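Local coordinates for protein adenylation domain (Streptomyces sp., PDB 5N9X) that belongs to the AMP-binding (ANL) family of adenylation domains and binds ATP, magnesium and threonine, at residues R378-P390 against P398-S409. Numbering follows the deposited sequence.
With ATP (adenosine-5'-triphosphate), chain D.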
# COMPACT_ATOMS: atom_id res chain seq x y z
N ARG A 378 13.59 -1.92 -16.03
CA ARG A 378 13.13 -3.30 -16.23
C ARG A 378 12.40 -3.32 -17.56
O ARG A 378 11.18 -3.46 -17.62
CB ARG A 378 12.19 -3.77 -15.11
CG ARG A 378 12.75 -3.65 -13.70
CD ARG A 378 13.88 -4.61 -13.34
NE ARG A 378 14.28 -4.43 -11.94
CZ ARG A 378 15.27 -3.65 -11.51
NH1 ARG A 378 16.03 -2.97 -12.36
NH2 ARG A 378 15.51 -3.56 -10.21
N PRO A 379 13.16 -3.17 -18.65
CA PRO A 379 12.52 -2.86 -19.93
C PRO A 379 11.67 -4.01 -20.48
O PRO A 379 10.67 -3.75 -21.15
CB PRO A 379 13.71 -2.55 -20.84
CG PRO A 379 14.83 -3.38 -20.27
CD PRO A 379 14.61 -3.41 -18.78
N GLU A 380 12.06 -5.25 -20.19
CA GLU A 380 11.34 -6.42 -20.70
C GLU A 380 10.07 -6.70 -19.90
O GLU A 380 9.05 -7.06 -20.47
CB GLU A 380 12.24 -7.67 -20.73
CG GLU A 380 13.20 -7.72 -21.93
CD GLU A 380 13.97 -9.04 -22.04
OE1 GLU A 380 13.71 -9.96 -21.22
OE2 GLU A 380 14.83 -9.17 -22.94
N LEU A 381 10.15 -6.52 -18.59
CA LEU A 381 8.95 -6.63 -17.76
C LEU A 381 7.92 -5.56 -18.14
O LEU A 381 6.71 -5.82 -18.18
CB LEU A 381 9.28 -6.52 -16.28
CG LEU A 381 8.23 -7.31 -15.50
CD1 LEU A 381 8.38 -8.81 -15.78
CD2 LEU A 381 8.30 -7.03 -14.01
N THR A 382 8.40 -4.36 -18.44
CA THR A 382 7.49 -3.29 -18.84
C THR A 382 6.77 -3.68 -20.12
O THR A 382 5.56 -3.54 -20.23
CB THR A 382 8.22 -1.97 -19.06
OG1 THR A 382 8.87 -1.61 -17.84
CG2 THR A 382 7.22 -0.90 -19.46
N ALA A 383 7.55 -4.17 -21.07
CA ALA A 383 7.04 -4.67 -22.34
C ALA A 383 5.89 -5.65 -22.14
O ALA A 383 4.91 -5.59 -22.86
CB ALA A 383 8.17 -5.34 -23.13
N GLU A 384 6.02 -6.55 -21.16
CA GLU A 384 5.02 -7.58 -20.92
C GLU A 384 3.74 -7.11 -20.24
O GLU A 384 2.65 -7.56 -20.60
CB GLU A 384 5.60 -8.71 -20.08
CG GLU A 384 6.69 -9.48 -20.73
CD GLU A 384 7.48 -10.29 -19.72
OE1 GLU A 384 8.64 -10.67 -20.03
OE2 GLU A 384 6.95 -10.49 -18.60
N ARG A 385 3.87 -6.24 -19.25
CA ARG A 385 2.76 -5.90 -18.37
C ARG A 385 2.05 -4.59 -18.71
O ARG A 385 0.96 -4.32 -18.21
CB ARG A 385 3.25 -5.87 -16.92
CG ARG A 385 3.65 -7.22 -16.39
CD ARG A 385 3.99 -7.09 -14.93
NE ARG A 385 4.31 -8.37 -14.31
CZ ARG A 385 4.67 -8.50 -13.03
NH1 ARG A 385 4.75 -7.43 -12.25
NH2 ARG A 385 4.94 -9.70 -12.53
N PHE A 386 2.68 -3.78 -19.56
CA PHE A 386 2.06 -2.56 -20.09
C PHE A 386 1.98 -2.69 -21.60
O PHE A 386 3.02 -2.58 -22.27
CB PHE A 386 2.88 -1.30 -19.73
CG PHE A 386 3.05 -1.06 -18.25
CD1 PHE A 386 4.03 -1.73 -17.53
CD2 PHE A 386 2.26 -0.12 -17.59
CE1 PHE A 386 4.21 -1.48 -16.17
CE2 PHE A 386 2.43 0.13 -16.24
CZ PHE A 386 3.40 -0.55 -15.53
N THR A 387 0.78 -2.91 -22.14
CA THR A 387 0.60 -3.16 -23.57
C THR A 387 -0.36 -2.18 -24.24
O THR A 387 -1.29 -1.69 -23.60
CB THR A 387 0.10 -4.60 -23.81
OG1 THR A 387 -1.07 -4.84 -23.01
CG2 THR A 387 1.15 -5.57 -23.41
N THR A 388 -0.12 -1.90 -25.52
CA THR A 388 -1.02 -1.12 -26.36
C THR A 388 -1.34 -1.94 -27.61
O THR A 388 -0.43 -2.47 -28.26
CB THR A 388 -0.41 0.23 -26.80
OG1 THR A 388 0.19 0.89 -25.68
CG2 THR A 388 -1.47 1.13 -27.43
N GLY A 389 -2.62 -2.05 -27.95
CA GLY A 389 -3.00 -2.71 -29.19
C GLY A 389 -2.42 -2.02 -30.42
O GLY A 389 -1.65 -1.07 -30.30
N PRO A 390 -2.78 -2.50 -31.61
CA PRO A 390 -2.28 -1.85 -32.83
C PRO A 390 -3.34 -1.03 -33.58
O PRO A 390 -3.08 0.14 -33.89
CB PRO A 390 -1.82 -3.05 -33.67
CG PRO A 390 -2.71 -4.21 -33.20
CD PRO A 390 -3.39 -3.80 -31.92
N PRO A 398 -6.00 2.88 -29.37
CA PRO A 398 -6.14 1.81 -28.37
C PRO A 398 -5.61 2.20 -26.99
O PRO A 398 -4.61 2.93 -26.89
CB PRO A 398 -5.32 0.67 -28.97
CG PRO A 398 -4.22 1.37 -29.71
CD PRO A 398 -4.79 2.70 -30.19
N PRO A 399 -6.26 1.73 -25.92
CA PRO A 399 -5.73 2.14 -24.61
C PRO A 399 -4.43 1.42 -24.28
O PRO A 399 -4.13 0.38 -24.87
CB PRO A 399 -6.84 1.74 -23.63
CG PRO A 399 -7.98 1.29 -24.46
CD PRO A 399 -7.42 0.84 -25.77
N ARG A 400 -3.67 2.00 -23.36
CA ARG A 400 -2.47 1.37 -22.82
C ARG A 400 -2.89 0.63 -21.53
O ARG A 400 -3.32 1.27 -20.57
CB ARG A 400 -1.40 2.42 -22.54
CG ARG A 400 -0.04 1.88 -22.17
CD ARG A 400 1.03 2.96 -22.20
NE ARG A 400 2.16 2.58 -21.36
CZ ARG A 400 2.28 2.90 -20.07
NH1 ARG A 400 1.37 3.63 -19.46
NH2 ARG A 400 3.34 2.49 -19.40
N TYR A 401 -2.81 -0.70 -21.53
CA TYR A 401 -3.35 -1.49 -20.43
C TYR A 401 -2.23 -1.99 -19.51
O TYR A 401 -1.21 -2.46 -20.00
CB TYR A 401 -4.13 -2.71 -20.98
CG TYR A 401 -5.51 -2.40 -21.50
CD1 TYR A 401 -6.58 -2.15 -20.62
CD2 TYR A 401 -5.77 -2.39 -22.87
CE1 TYR A 401 -7.86 -1.86 -21.11
CE2 TYR A 401 -7.03 -2.11 -23.37
CZ TYR A 401 -8.07 -1.85 -22.49
OH TYR A 401 -9.33 -1.57 -23.00
N TYR A 402 -2.41 -1.88 -18.20
CA TYR A 402 -1.52 -2.58 -17.26
C TYR A 402 -2.15 -3.90 -16.83
O TYR A 402 -3.31 -3.96 -16.39
CB TYR A 402 -1.19 -1.74 -16.01
CG TYR A 402 -0.45 -2.56 -14.97
CD1 TYR A 402 0.89 -2.89 -15.15
CD2 TYR A 402 -1.08 -3.02 -13.82
CE1 TYR A 402 1.58 -3.65 -14.23
CE2 TYR A 402 -0.40 -3.78 -12.88
CZ TYR A 402 0.94 -4.08 -13.09
OH TYR A 402 1.65 -4.82 -12.18
N HIS A 403 -1.37 -4.95 -16.95
CA HIS A 403 -1.85 -6.27 -16.60
C HIS A 403 -1.57 -6.49 -15.12
O HIS A 403 -0.42 -6.58 -14.71
CB HIS A 403 -1.19 -7.34 -17.48
CG HIS A 403 -1.30 -7.07 -18.95
ND1 HIS A 403 -0.71 -7.88 -19.90
CD2 HIS A 403 -1.92 -6.09 -19.64
CE1 HIS A 403 -0.97 -7.41 -21.11
NE2 HIS A 403 -1.70 -6.32 -20.98
N SER A 404 -2.62 -6.57 -14.32
CA SER A 404 -2.48 -6.60 -12.88
C SER A 404 -1.94 -7.94 -12.38
O SER A 404 -1.33 -8.02 -11.31
CB SER A 404 -3.83 -6.31 -12.21
OG SER A 404 -4.68 -7.44 -12.24
N GLY A 405 -2.19 -8.99 -13.15
CA GLY A 405 -1.87 -10.34 -12.71
C GLY A 405 -2.83 -10.79 -11.62
O GLY A 405 -2.52 -11.71 -10.85
N ASP A 406 -3.98 -10.13 -11.54
CA ASP A 406 -5.00 -10.45 -10.54
C ASP A 406 -6.23 -11.03 -11.23
O ASP A 406 -6.63 -10.55 -12.29
CB ASP A 406 -5.38 -9.21 -9.74
CG ASP A 406 -4.40 -8.90 -8.63
OD1 ASP A 406 -4.20 -9.77 -7.75
OD2 ASP A 406 -3.82 -7.79 -8.63
N LEU A 407 -6.82 -12.05 -10.62
CA LEU A 407 -8.05 -12.66 -11.14
C LEU A 407 -9.30 -12.06 -10.49
O LEU A 407 -9.42 -12.05 -9.25
CB LEU A 407 -8.02 -14.19 -10.92
CG LEU A 407 -6.78 -14.89 -11.47
CD1 LEU A 407 -6.81 -16.38 -11.21
CD2 LEU A 407 -6.62 -14.62 -12.95
N VAL A 408 -10.22 -11.57 -11.32
CA VAL A 408 -11.51 -11.05 -10.88
C VAL A 408 -12.67 -11.55 -11.77
O VAL A 408 -12.44 -12.10 -12.85
CB VAL A 408 -11.54 -9.50 -10.89
CG1 VAL A 408 -10.38 -8.92 -10.14
CG2 VAL A 408 -11.55 -8.97 -12.32
N SER A 409 -13.91 -11.34 -11.30
CA SER A 409 -15.11 -11.57 -12.11
C SER A 409 -16.04 -10.38 -12.05
O SER A 409 -16.09 -9.68 -11.04
CB SER A 409 -15.87 -12.83 -11.66
OG SER A 409 -15.82 -12.99 -10.26
PG ATP D . 4.20 -6.17 -7.03
O1G ATP D . 3.32 -7.03 -7.92
O2G ATP D . 5.66 -6.53 -7.07
O3G ATP D . 4.04 -4.67 -7.23
PB ATP D . 2.51 -6.03 -4.65
O1B ATP D . 1.39 -6.86 -5.29
O2B ATP D . 2.64 -5.99 -3.16
O3B ATP D . 3.83 -6.54 -5.46
PA ATP D . 1.54 -3.44 -4.62
O1A ATP D . 1.20 -2.53 -5.78
O2A ATP D . 2.01 -2.80 -3.31
O3A ATP D . 2.59 -4.51 -5.14
O5' ATP D . 0.34 -4.50 -4.27
C5' ATP D . -0.86 -4.65 -5.02
C4' ATP D . -1.37 -6.09 -4.90
O4' ATP D . -2.13 -6.28 -3.72
C3' ATP D . -2.23 -6.55 -6.07
O3' ATP D . -1.43 -7.42 -6.86
C2' ATP D . -3.38 -7.32 -5.46
O2' ATP D . -3.12 -8.71 -5.62
C1' ATP D . -3.34 -7.01 -3.98
N9 ATP D . -4.50 -6.17 -3.56
C8 ATP D . -4.48 -4.83 -3.38
N7 ATP D . -5.67 -4.33 -2.99
C5 ATP D . -6.50 -5.38 -2.89
C6 ATP D . -7.93 -5.55 -2.51
N6 ATP D . -8.67 -4.48 -2.17
N1 ATP D . -8.44 -6.80 -2.53
C2 ATP D . -7.68 -7.85 -2.90
N3 ATP D . -6.37 -7.79 -3.25
C4 ATP D . -5.73 -6.59 -3.27
O HOH W 1 -4.91 -1.89 -26.55
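Thr387 and His403 meet through a short hydrogen bond, 2.6 Å between Thr387 OG1 and His403 NE2, with the hydroxyl arriving at the edge of the imidazole near its plane. With chi1 at 52°, Thr387 wedges OG1 between its backbone N and carbonyl carbon, and CG2 packs on His403 CE1 at 3.6 Å; a beta-branched residue offers the ring both a polar and an apolar branch. One face of the imidazole lies against the carbonyl of Arg385, whose oxygen accepts from His403 N at 2.7 Å. On the other face of the sheet the rings of Phe386 and Tyr402 meet obliquely, planes 48° apart, Tyr402 CD1 lying 3.5 Å from Phe386 CZ, over the phenyl face. The guanidinium of Arg400, nearly parallel to that phenyl ring (12°), brings NH2 to 3.4 Å from Phe386 CD2, while its extended chain passes Thr388 OG1. Phe386, flat and apolar, suits both neighbours.

These pairs belong to an antiparallel beta hairpin, strands 386-388 and 400-410, entered from helix 379-385. Thr387 and Tyr401 form a hydrogen-bonded pair, exchanging two backbone bonds, and Phe386 opposes Tyr402 as a non-hydrogen-bonded pair. A water bridges Gly389 N and Pro399 O, 4.2 Å apart without a direct bond.

Second-shell partners fix the polar ends: Tyr375 OH bonds both Arg385 NH1 and Tyr402 OH, the tyrosine's polar tip, and the length of Arg400 carries NH1 to Ser372 O, while Trp365 stacks on the His403 ring. Beyond the paired region the longer strand reaches the nucleotide pocket. There the carboxylate of Asp406 suits a ribose diol, OD1 accepting from ATP O2' at 2.6 Å and OD2 from ATP O3' at 3.0 Å. Ser404 OG accepts from Asp406 N, an ST turn just before this site.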